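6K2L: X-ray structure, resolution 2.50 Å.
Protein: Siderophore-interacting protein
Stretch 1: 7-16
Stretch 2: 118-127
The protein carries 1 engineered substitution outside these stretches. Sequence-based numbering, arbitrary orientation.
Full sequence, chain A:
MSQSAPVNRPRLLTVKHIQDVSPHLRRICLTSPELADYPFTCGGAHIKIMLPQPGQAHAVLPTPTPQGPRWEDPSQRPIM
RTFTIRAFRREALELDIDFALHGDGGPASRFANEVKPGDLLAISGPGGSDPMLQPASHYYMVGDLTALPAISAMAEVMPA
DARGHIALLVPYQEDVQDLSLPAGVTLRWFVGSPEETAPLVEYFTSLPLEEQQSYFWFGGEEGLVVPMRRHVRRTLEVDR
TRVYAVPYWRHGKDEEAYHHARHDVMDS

Stretch 1 (7-16) VNRPRLLTVK
Stretch 2 (118-127) GDLLAISGPG

Antiparallel strands far apart in sequence are commonly joined by backbone hydrogen bonds at alternate residues, while the side chains divide between the two faces of the sheet. The antiparallel pairing that runs from Arg 11 with Ile 123 to Thr 14 with Leu 120 in this siderophore-interacting protein is a worked example: the strand axes approach to 4.6 Å, their directions differ by 145°, and the two stretches together bury 699 Å².

The chain enters through a loop. Val 7 (phi/psi -79/-13) does not reach the partner, but its carbonyl O accepts a bond from Arg 11 NH1 at 3.2 Å. Asn 8 (-114/14; chi1 m at -87°, chi2 78°) lies with its CA 5.0 Å from the CA of Gly 125, and its ND2 comes within 3.8 Å of Gly 125 CA and 3.7 Å of Pro 126 CD. A CB on Gly 125 would clash with that ND2, so the glycine makes room for the amide. The CA-to-CB bond of Arg 9 (-55/151; chi1 p) points away from the partner. Pro 10 (-65/140, C-gamma endo) sets its CA 3.3 Å from Ile 123 O, a CA-H...O contact.

Regular pairing begins at Arg 11 (-121/142), which faces Ile 123 (-137/147) with CA atoms 5.5 Å apart. Arg 11 N to Ile 123 O and Ile 123 N to Arg 11 O are both 2.9 Å; these two hydrogen bonds, with N-H...O angles of 164° and 162°, close the ring of a hydrogen-bonded antiparallel pair.

Leu 12 (-96/117; t, p) occupies the narrow, non-hydrogen-bonded site opposite Ala 122 (-85/140), CA to CA 4.3 Å. Its CD1 rests 3.8 Å from Ala 122 CB and its CD2 3.6 Å from CD1 of Leu 120, whose rotamer is m, t.

Leu 13 (-109/161; m, t) restores the wide spacing with Leu 121 (-149/125; t, p), CA to CA 5.4 Å. Leu 13 N to Leu 121 O and Leu 121 N to Leu 13 O are again 2.9 Å. On the face shared with Arg 11, Leu 121 and Ile 123, Leu 13 CD1 reaches diagonally to Ile 123 CG1 at 3.6 Å.

Thr 14 (-114/144, m) returns to the face of Leu 12, Leu 120 and Ala 122. It pairs with Leu 120 (-100/150), CA to CA 4.7 Å, and its OG1 lies 3.6 Å from Leu 120 CD2.

At Val 15 (-73/124, t) the bonding shifts: Val 15 N meets Asp 119 O at 2.8 Å, while Val 15 O receives Gly 118 N at 3.0 Å. Gly 118 adopts 98/-12, where a CB would jam against the preceding carbonyl. The CA-to-CB bond of Lys 16 (-87/-52) points away, and the residue makes no contact with the other stretch.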

# COMPACT_ATOMS: atom_id res chain seq x y z
N VAL A 7 13.33 7.73 -14.07
CA VAL A 7 12.22 7.52 -13.15
C VAL A 7 12.67 7.37 -11.71
O VAL A 7 11.84 7.41 -10.79
CB VAL A 7 11.42 6.29 -13.64
CG1 VAL A 7 12.02 4.99 -13.10
CG2 VAL A 7 9.94 6.41 -13.29
N ASN A 8 13.97 7.17 -11.47
CA ASN A 8 14.51 7.09 -10.12
C ASN A 8 15.44 8.26 -9.79
O ASN A 8 16.17 8.21 -8.80
CB ASN A 8 15.23 5.75 -9.91
CG ASN A 8 14.28 4.65 -9.46
OD1 ASN A 8 13.53 4.10 -10.28
ND2 ASN A 8 14.29 4.33 -8.16
N ARG A 9 15.42 9.31 -10.62
CA ARG A 9 16.20 10.51 -10.34
C ARG A 9 15.86 11.07 -8.94
O ARG A 9 14.75 10.89 -8.43
CB ARG A 9 15.92 11.58 -11.40
CG ARG A 9 14.55 12.22 -11.26
CD ARG A 9 14.08 12.94 -12.50
NE ARG A 9 12.75 13.52 -12.34
CZ ARG A 9 11.61 12.88 -12.60
NH1 ARG A 9 11.63 11.63 -13.03
NH2 ARG A 9 10.43 13.49 -12.42
N PRO A 10 16.81 11.74 -8.31
CA PRO A 10 16.49 12.46 -7.08
C PRO A 10 15.52 13.59 -7.40
O PRO A 10 15.62 14.25 -8.43
CB PRO A 10 17.84 12.99 -6.59
CG PRO A 10 18.74 12.95 -7.78
CD PRO A 10 18.24 11.86 -8.68
N ARG A 11 14.54 13.78 -6.51
CA ARG A 11 13.56 14.84 -6.67
C ARG A 11 13.59 15.78 -5.47
O ARG A 11 13.77 15.35 -4.33
CB ARG A 11 12.15 14.28 -6.82
CG ARG A 11 11.98 13.42 -8.02
CD ARG A 11 10.96 12.40 -7.69
NE ARG A 11 10.27 11.86 -8.86
CZ ARG A 11 10.61 10.72 -9.45
NH1 ARG A 11 11.65 10.03 -8.98
NH2 ARG A 11 9.90 10.27 -10.48
N LEU A 12 13.42 17.07 -5.75
CA LEU A 12 13.33 18.08 -4.71
C LEU A 12 11.86 18.32 -4.43
O LEU A 12 11.12 18.73 -5.34
CB LEU A 12 14.02 19.37 -5.13
CG LEU A 12 14.36 20.32 -3.97
CD1 LEU A 12 15.47 19.74 -3.07
CD2 LEU A 12 14.75 21.71 -4.50
N LEU A 13 11.42 18.03 -3.21
CA LEU A 13 10.03 18.21 -2.83
C LEU A 13 9.91 19.37 -1.87
O LEU A 13 10.89 19.79 -1.24
CB LEU A 13 9.44 16.94 -2.20
CG LEU A 13 9.90 15.61 -2.82
CD1 LEU A 13 9.49 14.41 -1.98
CD2 LEU A 13 9.34 15.51 -4.20
N THR A 14 8.68 19.88 -1.75
CA THR A 14 8.36 20.97 -0.86
C THR A 14 7.43 20.45 0.24
O THR A 14 6.57 19.59 -0.01
CB THR A 14 7.71 22.12 -1.65
OG1 THR A 14 8.63 22.62 -2.63
CG2 THR A 14 7.27 23.27 -0.73
N VAL A 15 7.59 20.97 1.45
CA VAL A 15 6.69 20.57 2.52
C VAL A 15 5.33 21.23 2.29
O VAL A 15 5.22 22.45 2.14
CB VAL A 15 7.27 20.96 3.90
CG1 VAL A 15 6.25 20.65 5.00
CG2 VAL A 15 8.60 20.26 4.13
N LYS A 16 4.28 20.43 2.22
CA LYS A 16 2.91 20.90 2.11
C LYS A 16 2.32 21.19 3.48
O LYS A 16 1.81 22.28 3.72
CB LYS A 16 2.07 19.87 1.37
CG LYS A 16 0.78 20.38 0.78
CD LYS A 16 0.28 19.41 -0.27
CE LYS A 16 -1.10 18.91 0.07
NZ LYS A 16 -2.17 19.68 -0.63
N GLY A 118 6.70 24.86 2.99
CA GLY A 118 7.59 25.57 2.09
C GLY A 118 9.06 25.18 2.18
O GLY A 118 9.84 25.57 1.30
N ASP A 119 9.46 24.43 3.21
CA ASP A 119 10.80 23.87 3.28
C ASP A 119 11.01 22.84 2.17
O ASP A 119 10.09 22.15 1.73
CB ASP A 119 11.04 23.19 4.63
CG ASP A 119 11.39 24.17 5.72
OD1 ASP A 119 11.73 25.34 5.41
OD2 ASP A 119 11.31 23.76 6.91
N LEU A 120 12.26 22.71 1.75
CA LEU A 120 12.68 21.78 0.72
C LEU A 120 13.30 20.54 1.32
O LEU A 120 13.95 20.60 2.37
CB LEU A 120 13.70 22.43 -0.20
CG LEU A 120 13.25 23.63 -0.99
CD1 LEU A 120 14.45 24.13 -1.80
CD2 LEU A 120 12.08 23.21 -1.86
N LEU A 121 13.14 19.41 0.61
CA LEU A 121 13.84 18.17 0.94
C LEU A 121 14.09 17.37 -0.34
O LEU A 121 13.14 17.09 -1.09
CB LEU A 121 13.04 17.30 1.92
CG LEU A 121 13.86 16.19 2.59
CD1 LEU A 121 14.65 16.80 3.74
CD2 LEU A 121 12.94 15.08 3.11
N ALA A 122 15.34 17.02 -0.59
CA ALA A 122 15.66 16.14 -1.70
C ALA A 122 15.49 14.70 -1.25
O ALA A 122 15.83 14.34 -0.11
CB ALA A 122 17.08 16.38 -2.20
N ILE A 123 14.93 13.87 -2.13
CA ILE A 123 14.80 12.44 -1.83
C ILE A 123 15.16 11.61 -3.05
O ILE A 123 14.94 12.01 -4.20
CB ILE A 123 13.39 12.05 -1.33
CG1 ILE A 123 12.35 12.25 -2.43
CG2 ILE A 123 13.01 12.84 -0.08
CD1 ILE A 123 11.30 11.18 -2.43
N SER A 124 15.73 10.45 -2.76
CA SER A 124 16.08 9.41 -3.72
C SER A 124 14.85 8.62 -4.13
O SER A 124 13.72 8.91 -3.72
CB SER A 124 17.08 8.47 -3.10
OG SER A 124 16.33 7.50 -2.37
N GLY A 125 15.06 7.54 -4.88
CA GLY A 125 14.00 6.61 -5.18
C GLY A 125 13.96 5.53 -4.12
O GLY A 125 14.78 5.51 -3.20
N PRO A 126 13.00 4.61 -4.22
CA PRO A 126 12.83 3.61 -3.17
C PRO A 126 13.72 2.39 -3.38
O PRO A 126 14.04 1.98 -4.50
CB PRO A 126 11.34 3.25 -3.26
CG PRO A 126 10.87 3.74 -4.61
CD PRO A 126 12.01 4.46 -5.29
N GLY A 127 14.17 1.83 -2.25
CA GLY A 127 14.84 0.54 -2.23
C GLY A 127 14.15 -0.40 -1.24
O GLY A 127 13.18 -0.04 -0.54